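Local structure of novel protein similar to vertebrate potassium voltage-gated channel, subfamily H (Eag-related) family (Danio rerio, 3UKN) at residues P81-A86 against Q190-E195; F108-G113 against I156-N161; A118-C123 against L170-L175; G142-S147 against H198-N203. The protein probably forms the pore of a voltage-gated delayed-rectifier potassium channel, of which this piece is the C-linker and cyclic nucleotide-binding homology domain. One frame throughout, in Å; residues are numbered along the deposited sequence.

In the fold
The four contacts tie together a cyclic nucleotide-binding homology domain and its flanking helices. Interaction 3 is the core: two central strands paired by backbone hydrogen bonds, close to the middle of the chain and almost wholly buried. Interaction 4 extends the same sheet, since strands 118-122 and 144-146 are neighbours, but ends at a surface where threonine, aspartate and water take over. Interaction 2 lies at the edge of the second sheet, where one side-chain-to-backbone and one backbone bond hold a corner; Asn159 links it to Tyr202 and Asn203 of interaction 4. Interaction 1, the most peripheral, is apolar packing without a hydrogen bond between its segments; it shares helix 186-199 with interaction 4.

Interaction 1 (P81-A86 against Q190-E195)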
loop_
_atom_site.group_PDB
_atom_site.type_symbol
_atom_site.label_atom_id
_atom_site.label_comp_id
_atom_site.label_asym_id
_atom_site.label_seq_id
_atom_site.Cartn_x
_atom_site.Cartn_y
_atom_site.Cartn_z
ATOM N N PRO B 81 -16.484 10.858 -20.574
ATOM C CA PRO B 81 -17.900 11.205 -20.390
ATOM C C PRO B 81 -18.444 10.757 -19.040
ATOM O O PRO B 81 -19.363 11.376 -18.499
ATOM C CB PRO B 81 -18.591 10.426 -21.518
ATOM C CG PRO B 81 -17.588 10.428 -22.619
ATOM C CD PRO B 81 -16.212 10.400 -21.949
ATOM N N LEU B 82 -17.882 9.673 -18.515
ATOM C CA LEU B 82 -18.294 9.105 -17.233
ATOM C C LEU B 82 -18.304 10.145 -16.092
ATOM O O LEU B 82 -19.092 10.043 -15.137
ATOM C CB LEU B 82 -17.330 7.966 -16.895
ATOM C CG LEU B 82 -17.328 7.428 -15.478
ATOM C CD1 LEU B 82 -18.754 6.992 -15.141
ATOM C CD2 LEU B 82 -16.364 6.281 -15.379
ATOM N N PHE B 83 -17.433 11.146 -16.201
ATOM C CA PHE B 83 -17.200 12.120 -15.115
ATOM C C PHE B 83 -17.896 13.463 -15.354
ATOM O O PHE B 83 -17.830 14.364 -14.516
ATOM C CB PHE B 83 -15.682 12.302 -14.841
ATOM C CG PHE B 83 -15.016 11.030 -14.380
ATOM C CD1 PHE B 83 -15.213 10.566 -13.097
ATOM C CD2 PHE B 83 -14.258 10.272 -15.250
ATOM C CE1 PHE B 83 -14.666 9.386 -12.683
ATOM C CE2 PHE B 83 -13.694 9.088 -14.844
ATOM C CZ PHE B 83 -13.903 8.638 -13.553
ATOM N N GLU B 84 -18.588 13.574 -16.482
ATOM C CA GLU B 84 -19.254 14.827 -16.856
ATOM C C GLU B 84 -20.105 15.402 -15.722
ATOM O O GLU B 84 -20.104 16.613 -15.496
ATOM C CB GLU B 84 -20.116 14.627 -18.108
ATOM C CG GLU B 84 -20.863 15.862 -18.579
ATOM C CD GLU B 84 -19.962 16.878 -19.259
ATOM O OE1 GLU B 84 -18.720 16.730 -19.158
ATOM O OE2 GLU B 84 -20.500 17.821 -19.899
ATOM N N SER B 85 -20.820 14.536 -15.008
ATOM C CA SER B 85 -21.775 14.988 -14.001
ATOM C C SER B 85 -21.205 15.042 -12.570
ATOM O O SER B 85 -21.927 15.301 -11.605
ATOM C CB SER B 85 -23.050 14.142 -14.050
ATOM O OG SER B 85 -22.888 12.949 -13.304
ATOM N N ALA B 86 -19.907 14.825 -12.422
ATOM C CA ALA B 86 -19.356 14.838 -11.081
ATOM C C ALA B 86 -19.127 16.294 -10.651
ATOM O O ALA B 86 -18.663 17.097 -11.440
ATOM C CB ALA B 86 -18.073 14.038 -11.022
ATOM N N GLN B 190 -24.435 7.232 -7.764
ATOM C CA GLN B 190 -25.584 6.709 -8.488
ATOM C C GLN B 190 -25.438 6.931 -10.004
ATOM O O GLN B 190 -25.730 6.041 -10.810
ATOM C CB GLN B 190 -26.868 7.365 -7.960
ATOM C CG GLN B 190 -28.143 6.609 -8.266
ATOM C CD GLN B 190 -28.354 5.404 -7.361
ATOM O OE1 GLN B 190 -27.396 4.764 -6.922
ATOM N NE2 GLN B 190 -29.616 5.092 -7.075
ATOM N N LYS B 191 -24.985 8.114 -10.405
ATOM C CA LYS B 191 -24.786 8.357 -11.832
ATOM C C LYS B 191 -23.601 7.549 -12.358
ATOM O O LYS B 191 -23.628 7.067 -13.485
ATOM C CB LYS B 191 -24.622 9.857 -12.133
ATOM C CG LYS B 191 -25.772 10.674 -11.539
ATOM C CD LYS B 191 -25.885 12.077 -12.097
ATOM C CE LYS B 191 -26.815 12.917 -11.199
ATOM N NZ LYS B 191 -26.919 14.367 -11.578
ATOM N N PHE B 192 -22.566 7.419 -11.537
ATOM C CA PHE B 192 -21.366 6.693 -11.919
ATOM C C PHE B 192 -21.729 5.247 -12.308
ATOM O O PHE B 192 -21.312 4.742 -13.339
ATOM C CB PHE B 192 -20.352 6.738 -10.755
ATOM C CG PHE B 192 -19.141 5.878 -10.962
ATOM C CD1 PHE B 192 -17.969 6.416 -11.464
ATOM C CD2 PHE B 192 -19.185 4.526 -10.664
ATOM C CE1 PHE B 192 -16.840 5.608 -11.679
ATOM C CE2 PHE B 192 -18.073 3.706 -10.851
ATOM C CZ PHE B 192 -16.894 4.242 -11.365
ATOM N N VAL B 193 -22.528 4.598 -11.469
ATOM C CA VAL B 193 -23.024 3.255 -11.744
ATOM C C VAL B 193 -23.771 3.202 -13.090
ATOM O O VAL B 193 -23.566 2.296 -13.900
ATOM C CB VAL B 193 -23.975 2.793 -10.619
ATOM C CG1 VAL B 193 -24.593 1.447 -10.973
ATOM C CG2 VAL B 193 -23.238 2.713 -9.278
ATOM N N SER B 194 -24.635 4.186 -13.323
ATOM C CA SER B 194 -25.380 4.252 -14.569
ATOM C C SER B 194 -24.564 4.671 -15.776
ATOM O O SER B 194 -25.045 4.531 -16.898
ATOM C CB SER B 194 -26.587 5.178 -14.429
ATOM O OG SER B 194 -27.526 4.624 -13.524
ATOM N N GLU B 195 -23.355 5.198 -15.572
ATOM C CA GLU B 195 -22.601 5.746 -16.707
ATOM C C GLU B 195 -21.312 5.006 -17.074
ATOM O O GLU B 195 -20.853 5.065 -18.220
ATOM C CB GLU B 195 -22.273 7.221 -16.486
ATOM C CG GLU B 195 -23.430 8.068 -15.994
ATOM C CD GLU B 195 -24.200 8.733 -17.107
ATOM O OE1 GLU B 195 -23.728 8.689 -18.257
ATOM O OE2 GLU B 195 -25.279 9.302 -16.831
#
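A short 3-10 turn at 81-83, continued by a type I turn from Phe83 to Ala86, runs beside the helical segment 190-195, with the CA atoms of Leu82 and Glu195 5.5 Å apart. The contact docks the loop leading into helix 88-96 on helix 186-199, the last helix of the cyclic nucleotide-binding homology domain. Leu82 does most of the work. Its CG stands anti to the backbone N (chi1 166°), and the two methyls divide the helix surface: CD2 meets Phe192 CE1 at 3.8 Å, crossing the ring obliquely, while CD1 lies 3.8 Å from Glu195 CB. Leucine suits this buried place because its fork fills two sites at once. On its other side, Leu82 CG sits over the centre of the Phe83 ring, 4.0 Å above the plane, and Phe83 CE1 reaches the edge of Phe192. Tyr188 OH bonds Leu82 O, and Asp199 OD2 takes a weak bond from Leu82 N, so the helix also holds the backbone of the turn. Toward solvent, Lys191 spends its extended aliphatic chain on the turn, and Ser85 OG, small enough for the crowded position between its own N and C (chi1 84°), comes to 3.3 Å from Lys191 CD.

Interaction 2 (F108-G113 against I156-N161)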
loop_
_atom_site.group_PDB
_atom_site.type_symbol
_atom_site.label_atom_id
_atom_site.label_comp_id
_atom_site.label_asym_id
_atom_site.label_seq_id
_atom_site.Cartn_x
_atom_site.Cartn_y
_atom_site.Cartn_z
ATOM N N PHE B 108 1.995 -8.744 -17.688
ATOM C CA PHE B 108 0.574 -8.891 -17.338
ATOM C C PHE B 108 0.061 -7.690 -16.549
ATOM O O PHE B 108 0.581 -7.383 -15.470
ATOM C CB PHE B 108 0.333 -10.166 -16.509
ATOM C CG PHE B 108 0.332 -11.430 -17.318
ATOM C CD1 PHE B 108 -0.869 -12.009 -17.725
ATOM C CD2 PHE B 108 1.529 -12.045 -17.667
ATOM C CE1 PHE B 108 -0.875 -13.173 -18.475
ATOM C CE2 PHE B 108 1.531 -13.219 -18.426
ATOM C CZ PHE B 108 0.323 -13.783 -18.826
ATOM N N LEU B 109 -0.958 -7.014 -17.069
ATOM C CA LEU B 109 -1.632 -5.970 -16.300
ATOM C C LEU B 109 -2.526 -6.651 -15.283
ATOM O O LEU B 109 -2.556 -6.273 -14.114
ATOM C CB LEU B 109 -2.456 -5.076 -17.221
ATOM C CG LEU B 109 -3.328 -4.041 -16.517
ATOM C CD1 LEU B 109 -2.430 -3.165 -15.682
ATOM C CD2 LEU B 109 -4.089 -3.215 -17.535
ATOM N N ILE B 110 -3.211 -7.700 -15.744
ATOM C CA ILE B 110 -4.171 -8.463 -14.949
ATOM C C ILE B 110 -4.075 -9.947 -15.297
ATOM O O ILE B 110 -3.956 -10.304 -16.465
ATOM C CB ILE B 110 -5.595 -7.976 -15.250
ATOM C CG1 ILE B 110 -5.894 -6.733 -14.417
ATOM C CG2 ILE B 110 -6.620 -9.074 -14.986
ATOM C CD1 ILE B 110 -6.775 -5.740 -15.104
ATOM N N ARG B 111 -4.109 -10.813 -14.288
ATOM C CA ARG B 111 -4.108 -12.254 -14.537
ATOM C C ARG B 111 -5.496 -12.800 -14.269
ATOM O O ARG B 111 -6.114 -12.489 -13.245
ATOM C CB ARG B 111 -3.096 -12.977 -13.652
ATOM C CG ARG B 111 -1.645 -12.810 -14.070
ATOM C CD ARG B 111 -0.705 -13.695 -13.227
ATOM N NE ARG B 111 0.699 -13.369 -13.471
ATOM C CZ ARG B 111 1.408 -13.806 -14.512
ATOM N NH1 ARG B 111 0.862 -14.611 -15.418
ATOM N NH2 ARG B 111 2.671 -13.442 -14.651
ATOM N N GLN B 112 -5.988 -13.606 -15.202
ATOM C CA GLN B 112 -7.327 -14.165 -15.094
ATOM C C GLN B 112 -7.513 -14.843 -13.733
ATOM O O GLN B 112 -6.633 -15.570 -13.262
ATOM C CB GLN B 112 -7.580 -15.153 -16.227
ATOM C CG GLN B 112 -8.924 -15.841 -16.128
ATOM C CD GLN B 112 -9.222 -16.698 -17.327
ATOM O OE1 GLN B 112 -8.560 -16.593 -18.357
ATOM N NE2 GLN B 112 -10.222 -17.562 -17.202
ATOM N N GLY B 113 -8.647 -14.574 -13.095
ATOM C CA GLY B 113 -8.947 -15.153 -11.800
ATOM C C GLY B 113 -8.481 -14.323 -10.615
ATOM O O GLY B 113 -8.928 -14.546 -9.487
ATOM N N ILE B 156 -14.063 -8.688 -6.851
ATOM C CA ILE B 156 -14.439 -8.857 -8.249
ATOM C C ILE B 156 -13.411 -9.756 -8.914
ATOM O O ILE B 156 -12.261 -9.349 -9.116
ATOM C CB ILE B 156 -14.479 -7.512 -9.017
ATOM C CG1 ILE B 156 -15.691 -6.672 -8.593
ATOM C CG2 ILE B 156 -14.516 -7.757 -10.521
ATOM C CD1 ILE B 156 -15.677 -5.257 -9.182
ATOM N N LYS B 157 -13.818 -10.978 -9.253
ATOM C CA LYS B 157 -12.889 -11.916 -9.855
ATOM C C LYS B 157 -12.793 -11.674 -11.363
ATOM O O LYS B 157 -13.803 -11.604 -12.061
ATOM C CB LYS B 157 -13.296 -13.353 -9.528
ATOM N N THR B 158 -11.569 -11.532 -11.858
ATOM C CA THR B 158 -11.352 -11.229 -13.274
ATOM C C THR B 158 -11.503 -12.456 -14.171
ATOM O O THR B 158 -11.107 -13.564 -13.808
ATOM C CB THR B 158 -9.979 -10.572 -13.511
ATOM O OG1 THR B 158 -8.952 -11.431 -13.001
ATOM C CG2 THR B 158 -9.909 -9.191 -12.807
ATOM N N ASN B 159 -12.069 -12.229 -15.352
ATOM C CA ASN B 159 -12.441 -13.292 -16.273
ATOM C C ASN B 159 -11.473 -13.449 -17.444
ATOM O O ASN B 159 -11.674 -14.304 -18.310
ATOM C CB ASN B 159 -13.838 -13.012 -16.816
ATOM C CG ASN B 159 -13.887 -11.737 -17.632
ATOM O OD1 ASN B 159 -12.894 -11.354 -18.262
ATOM N ND2 ASN B 159 -15.022 -11.058 -17.605
ATOM N N ALA B 160 -10.439 -12.617 -17.487
ATOM C CA ALA B 160 -9.455 -12.710 -18.561
ATOM C C ALA B 160 -8.094 -12.159 -18.138
ATOM O O ALA B 160 -7.992 -11.410 -17.169
ATOM C CB ALA B 160 -9.960 -11.989 -19.799
ATOM N N ASN B 161 -7.046 -12.551 -18.852
ATOM C CA ASN B 161 -5.747 -11.915 -18.696
ATOM C C ASN B 161 -5.710 -10.650 -19.557
ATOM O O ASN B 161 -6.324 -10.616 -20.642
ATOM C CB ASN B 161 -4.611 -12.856 -19.145
ATOM C CG ASN B 161 -4.705 -14.239 -18.526
ATOM O OD1 ASN B 161 -4.555 -14.398 -17.315
ATOM N ND2 ASN B 161 -4.935 -15.249 -19.357
#
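Asn161 CB lies 3.8 Å from Phe108 CE1, at the edge of the ring and in its plane, while the amide plane stands nearly perpendicular to that ring. CG is anti to the carbonyl carbon (chi1 -50°), which carries the amide along Gln112: CG comes to 3.8 Å from Gln112 CB, and OD1 accepts Gln112 N at 2.7 Å in an almost straight bond (173°), the donor standing above the carbonyl plane. Asparagine suits the place because its short amide can accept from Gln112 N on one side and donate, weakly, through ND2 to Leu130 O of strand 127-131 on the other. Further along, Gly113 N donates to Thr158 O at 2.8 Å; the positive phi of Gly113 (90°) would press any side chain against the preceding carbonyl. Thr158 OG1 bonds Asp114 O. Arg111 NH1 lies over the centre of the Phe108 ring, 3.3 Å above it, while NE and NH2 make weak bonds to Thr45 O and Trp46 O, just where helix 32-45 ends. Leu109 and Ile110 form a classic bulge opposite Val162, where strand 108-110 edges the antiparallel sheet beside strand 161-164, and both side chains pack inward on Tyr120 of strand 118-122.

Interaction 3 (A118-C123 against L170-L175)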
loop_
_atom_site.group_PDB
_atom_site.type_symbol
_atom_site.label_atom_id
_atom_site.label_comp_id
_atom_site.label_asym_id
_atom_site.label_seq_id
_atom_site.Cartn_x
_atom_site.Cartn_y
_atom_site.Cartn_z
ATOM N N ALA B 118 -8.153 -2.360 -9.233
ATOM C CA ALA B 118 -8.248 -1.006 -9.762
ATOM C C ALA B 118 -8.976 -1.001 -11.097
ATOM O O ALA B 118 -9.153 -2.049 -11.720
ATOM C CB ALA B 118 -6.840 -0.428 -9.958
ATOM N N ILE B 119 -9.377 0.191 -11.541
ATOM C CA ILE B 119 -9.711 0.388 -12.947
ATOM C C ILE B 119 -8.530 1.092 -13.586
ATOM O O ILE B 119 -7.870 1.910 -12.943
ATOM C CB ILE B 119 -11.002 1.211 -13.147
ATOM C CG1 ILE B 119 -10.846 2.612 -12.592
ATOM C CG2 ILE B 119 -12.164 0.551 -12.444
ATOM C CD1 ILE B 119 -12.146 3.409 -12.653
ATOM N N TYR B 120 -8.254 0.754 -14.840
ATOM C CA TYR B 120 -7.068 1.243 -15.542
ATOM C C TYR B 120 -7.451 1.988 -16.820
ATOM O O TYR B 120 -8.449 1.674 -17.471
ATOM C CB TYR B 120 -6.138 0.073 -15.888
ATOM C CG TYR B 120 -5.774 -0.757 -14.696
ATOM C CD1 TYR B 120 -4.605 -0.510 -13.993
ATOM C CD2 TYR B 120 -6.604 -1.779 -14.260
ATOM C CE1 TYR B 120 -4.262 -1.268 -12.882
ATOM C CE2 TYR B 120 -6.286 -2.533 -13.153
ATOM C CZ TYR B 120 -5.108 -2.279 -12.464
ATOM O OH TYR B 120 -4.781 -3.029 -11.346
ATOM N N PHE B 121 -6.644 2.974 -17.174
ATOM C CA PHE B 121 -6.891 3.763 -18.366
ATOM C C PHE B 121 -5.610 3.721 -19.181
ATOM O O PHE B 121 -4.542 4.002 -18.650
ATOM C CB PHE B 121 -7.255 5.206 -17.961
ATOM C CG PHE B 121 -7.415 6.166 -19.135
ATOM C CD1 PHE B 121 -8.654 6.364 -19.729
ATOM C CD2 PHE B 121 -6.334 6.891 -19.611
ATOM C CE1 PHE B 121 -8.812 7.251 -20.807
ATOM C CE2 PHE B 121 -6.483 7.780 -20.676
ATOM C CZ PHE B 121 -7.723 7.959 -21.278
ATOM N N VAL B 122 -5.707 3.344 -20.457
ATOM C CA VAL B 122 -4.544 3.367 -21.357
ATOM C C VAL B 122 -4.273 4.766 -21.945
ATOM O O VAL B 122 -5.050 5.240 -22.765
ATOM C CB VAL B 122 -4.732 2.378 -22.529
ATOM C CG1 VAL B 122 -3.415 2.143 -23.268
ATOM C CG2 VAL B 122 -5.291 1.069 -22.027
ATOM N N CYS B 123 -3.178 5.416 -21.537
ATOM C CA CYS B 123 -2.770 6.699 -22.153
ATOM C C CYS B 123 -1.976 6.504 -23.439
ATOM O O CYS B 123 -2.021 7.339 -24.327
ATOM C CB CYS B 123 -1.922 7.568 -21.212
ATOM S SG CYS B 123 -2.604 7.888 -19.599
ATOM N N LEU B 170 -0.015 3.655 -18.468
ATOM C CA LEU B 170 -1.315 3.461 -17.862
ATOM C C LEU B 170 -1.582 4.423 -16.713
ATOM O O LEU B 170 -0.666 4.815 -16.000
ATOM C CB LEU B 170 -1.406 2.032 -17.339
ATOM C CG LEU B 170 -1.187 0.943 -18.386
ATOM C CD1 LEU B 170 -0.966 -0.405 -17.698
ATOM C CD2 LEU B 170 -2.382 0.878 -19.304
ATOM N N GLN B 171 -2.843 4.807 -16.552
ATOM C CA GLN B 171 -3.300 5.495 -15.355
ATOM C C GLN B 171 -4.310 4.604 -14.674
ATOM O O GLN B 171 -4.888 3.722 -15.307
ATOM C CB GLN B 171 -3.975 6.824 -15.693
ATOM C CG GLN B 171 -3.043 7.857 -16.234
ATOM C CD GLN B 171 -3.717 9.186 -16.476
ATOM O OE1 GLN B 171 -4.915 9.357 -16.222
ATOM N NE2 GLN B 171 -2.948 10.142 -16.973
ATOM N N TYR B 172 -4.561 4.854 -13.395
ATOM C CA TYR B 172 -5.489 4.007 -12.663
ATOM C C TYR B 172 -5.868 4.609 -11.324
ATOM O O TYR B 172 -5.175 5.487 -10.799
ATOM C CB TYR B 172 -4.896 2.594 -12.478
ATOM C CG TYR B 172 -3.685 2.518 -11.562
ATOM C CD1 TYR B 172 -3.834 2.305 -10.184
ATOM C CD2 TYR B 172 -2.385 2.640 -12.071
ATOM C CE1 TYR B 172 -2.703 2.218 -9.328
ATOM C CE2 TYR B 172 -1.253 2.556 -11.218
ATOM C CZ TYR B 172 -1.425 2.353 -9.859
ATOM O OH TYR B 172 -0.310 2.270 -9.043
ATOM N N ILE B 173 -6.969 4.109 -10.783
ATOM C CA ILE B 173 -7.457 4.459 -9.464
ATOM C C ILE B 173 -7.864 3.140 -8.776
ATOM O O ILE B 173 -8.560 2.310 -9.376
ATOM C CB ILE B 173 -8.678 5.345 -9.568
ATOM C CG1 ILE B 173 -8.374 6.563 -10.436
ATOM C CG2 ILE B 173 -9.164 5.766 -8.189
ATOM C CD1 ILE B 173 -9.493 7.578 -10.459
ATOM N N SER B 174 -7.409 2.938 -7.541
ATOM C CA SER B 174 -7.707 1.718 -6.813
ATOM C C SER B 174 -9.180 1.698 -6.519
ATOM O O SER B 174 -9.799 2.754 -6.326
ATOM C CB SER B 174 -6.947 1.683 -5.488
ATOM O OG SER B 174 -7.380 2.743 -4.648
ATOM N N LEU B 175 -9.750 0.504 -6.457
ATOM C CA LEU B 175 -11.167 0.370 -6.104
ATOM C C LEU B 175 -11.398 0.891 -4.693
ATOM O O LEU B 175 -12.433 1.477 -4.392
ATOM C CB LEU B 175 -11.612 -1.093 -6.201
ATOM C CG LEU B 175 -11.483 -1.665 -7.606
ATOM C CD1 LEU B 175 -12.282 -2.973 -7.726
ATOM C CD2 LEU B 175 -11.951 -0.599 -8.638
#
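The rings of Tyr120 and Tyr172 lie side by side on one face of the sheet, centroids 5.7 Å apart and planes inclined at 42°, too oblique for a stack. The close touch is made by the root of one side chain: Tyr172 CB comes to 3.5 Å from Tyr120 CD1. The ring of Tyr172, its CG in the crowded position between N and C (chi1 68°), leads on past Ala118, whose small CB leaves it room. The other face carries Ile119, Phe121, Gln171 and Ile173. There Cys123 SG lies in the plane of the Phe121 ring, at its edge, and 3.4 Å from Gln171 CG. Beneath the side chains runs a regular antiparallel pairing in the beta-roll of the domain. Ile119 and Ile173 exchange two backbone bonds; Phe121 and Gln171 exchange two shorter ones, Phe121 N to Gln171 O at 2.7 Å and Gln171 N to Phe121 O at 2.8 Å. The buried polar tips are answered elsewhere: Tyr120 OH by Asn49, Tyr172 OH by Asp53 N, and the Gln171 amide by Glu76 and Leu77 N. Neither face is purely apolar: the tyrosine hydroxyls on one and the Gln171 amide on the other bond to earlier parts of the chain.

Interaction 4 (G142-S147 against H198-N203); sequences GDLIGS and HDLTYN
The well-packed part centres on Leu144, Gly146 and Leu200. Leu200 CD1 rests 3.6 Å from Gly146 N, and a beta carbon on that residue would point at this methyl, so the leucine can settle directly on the bare backbone. Gly146 N donates to Tyr202 O at 3.3 Å, along the C=O axis and almost straight. On the buried side Leu144, CG anti to N (chi1 -174°), sets its CB 3.4 Å from Asp199 O. Strand 200-203 pairs in parallel with strand 144-146; as in KCNH channels generally, this C-terminal strand probably acts as an intrinsic ligand in the place of a cyclic nucleotide, with Tyr202 as part of it. The tyrosine hydroxyl bonds Asn159 OD1. At the other end the pairing frays. Leu144 O is gripped by Thr201 N at 3.0 Å and only weakly by Tyr202 N, because the chain turns at Thr201. That exposed threonine suits the turn: its OG1 accepts Leu144 N at 3.0 Å, while its CG2 lies 3.5 Å from Asp143 CG, the carboxylate being held through OD2 by Gly140 N. Beyond it the backbones part, and a water donates to both Gly142 O and Asp199 O.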
loop_
_atom_site.group_PDB
_atom_site.type_symbol
_atom_site.label_atom_id
_atom_site.label_comp_id
_atom_site.label_asym_id
_atom_site.label_seq_id
_atom_site.Cartn_x
_atom_site.Cartn_y
_atom_site.Cartn_z
ATOM N N GLY B 142 -6.954 5.619 -24.742
ATOM C CA GLY B 142 -8.292 6.069 -24.437
ATOM C C GLY B 142 -9.193 4.979 -23.885
ATOM O O GLY B 142 -10.290 5.270 -23.406
ATOM N N ASP B 143 -8.752 3.724 -23.948
ATOM C CA ASP B 143 -9.584 2.635 -23.455
ATOM C C ASP B 143 -9.582 2.525 -21.919
ATOM O O ASP B 143 -8.550 2.685 -21.256
ATOM C CB ASP B 143 -9.190 1.298 -24.104
ATOM C CG ASP B 143 -9.542 1.230 -25.598
ATOM O OD1 ASP B 143 -10.438 1.971 -26.041
ATOM O OD2 ASP B 143 -8.928 0.431 -26.334
ATOM N N LEU B 144 -10.755 2.249 -21.367
ATOM C CA LEU B 144 -10.922 2.068 -19.939
ATOM C C LEU B 144 -11.107 0.586 -19.637
ATOM O O LEU B 144 -11.937 -0.080 -20.261
ATOM C CB LEU B 144 -12.140 2.848 -19.456
ATOM C CG LEU B 144 -12.393 2.886 -17.940
ATOM C CD1 LEU B 144 -11.371 3.767 -17.222
ATOM C CD2 LEU B 144 -13.809 3.374 -17.646
ATOM N N ILE B 145 -10.334 0.071 -18.685
ATOM C CA ILE B 145 -10.393 -1.333 -18.309
ATOM C C ILE B 145 -10.856 -1.496 -16.864
ATOM O O ILE B 145 -10.302 -0.873 -15.953
ATOM C CB ILE B 145 -9.020 -1.997 -18.444
ATOM C CG1 ILE B 145 -8.457 -1.766 -19.850
ATOM C CG2 ILE B 145 -9.109 -3.499 -18.144
ATOM C CD1 ILE B 145 -6.955 -2.017 -19.941
ATOM N N GLY B 146 -11.866 -2.343 -16.649
ATOM C CA GLY B 146 -12.398 -2.525 -15.316
ATOM C C GLY B 146 -13.567 -3.478 -15.218
ATOM O O GLY B 146 -13.601 -4.535 -15.854
ATOM N N SER B 147 -14.529 -3.090 -14.396
ATOM C CA SER B 147 -15.707 -3.893 -14.153
ATOM C C SER B 147 -16.897 -2.969 -13.925
ATOM O O SER B 147 -16.729 -1.784 -13.642
ATOM C CB SER B 147 -15.478 -4.789 -12.940
ATOM O OG SER B 147 -16.684 -5.367 -12.495
ATOM N N HIS B 198 -20.947 2.906 -20.437
ATOM C CA HIS B 198 -20.761 3.546 -21.744
ATOM C C HIS B 198 -19.270 3.729 -22.079
ATOM O O HIS B 198 -18.889 3.800 -23.247
ATOM C CB HIS B 198 -21.407 4.943 -21.792
ATOM C CG HIS B 198 -22.873 4.964 -21.503
ATOM N ND1 HIS B 198 -23.417 5.735 -20.498
ATOM C CD2 HIS B 198 -23.913 4.341 -22.108
ATOM C CE1 HIS B 198 -24.730 5.573 -20.481
ATOM N NE2 HIS B 198 -25.055 4.736 -21.452
ATOM N N ASP B 199 -18.430 3.871 -21.057
ATOM C CA ASP B 199 -17.022 4.189 -21.294
ATOM C C ASP B 199 -16.103 2.986 -21.103
ATOM O O ASP B 199 -14.922 3.041 -21.458
ATOM C CB ASP B 199 -16.581 5.344 -20.399
ATOM C CG ASP B 199 -17.183 6.675 -20.830
ATOM O OD1 ASP B 199 -17.262 6.932 -22.047
ATOM O OD2 ASP B 199 -17.599 7.456 -19.955
ATOM N N LEU B 200 -16.660 1.902 -20.556
ATOM C CA LEU B 200 -15.921 0.671 -20.267
ATOM C C LEU B 200 -15.657 -0.128 -21.546
ATOM O O LEU B 200 -16.563 -0.726 -22.138
ATOM C CB LEU B 200 -16.725 -0.162 -19.277
ATOM C CG LEU B 200 -16.066 -1.262 -18.451
ATOM C CD1 LEU B 200 -14.882 -0.739 -17.637
ATOM C CD2 LEU B 200 -17.120 -1.864 -17.535
ATOM N N THR B 201 -14.403 -0.135 -21.972
ATOM C CA THR B 201 -14.007 -0.828 -23.196
ATOM C C THR B 201 -14.043 -2.331 -22.961
ATOM O O THR B 201 -14.621 -3.091 -23.741
ATOM C CB THR B 201 -12.590 -0.413 -23.616
ATOM O OG1 THR B 201 -12.457 1.009 -23.515
ATOM C CG2 THR B 201 -12.305 -0.843 -25.032
ATOM N N TYR B 202 -13.438 -2.779 -21.872
ATOM C CA TYR B 202 -13.550 -4.184 -21.534
ATOM C C TYR B 202 -13.903 -4.394 -20.070
ATOM O O TYR B 202 -13.324 -3.769 -19.186
ATOM C CB TYR B 202 -12.290 -4.979 -21.916
ATOM C CG TYR B 202 -12.506 -6.477 -21.756
ATOM C CD1 TYR B 202 -13.085 -7.235 -22.777
ATOM C CD2 TYR B 202 -12.160 -7.127 -20.569
ATOM C CE1 TYR B 202 -13.300 -8.593 -22.622
ATOM C CE2 TYR B 202 -12.369 -8.486 -20.405
ATOM C CZ TYR B 202 -12.941 -9.216 -21.427
ATOM O OH TYR B 202 -13.143 -10.572 -21.247
ATOM N N ASN B 203 -14.832 -5.314 -19.836
ATOM C CA ASN B 203 -15.375 -5.609 -18.515
ATOM C C ASN B 203 -14.876 -6.977 -18.023
ATOM O O ASN B 203 -15.202 -8.015 -18.588
ATOM C CB ASN B 203 -16.911 -5.583 -18.587
ATOM C CG ASN B 203 -17.575 -5.907 -17.264
ATOM O OD1 ASN B 203 -16.946 -6.413 -16.339
ATOM N ND2 ASN B 203 -18.854 -5.609 -17.171
HETATM O O HOH W 1 -13.134 4.758 -23.076
#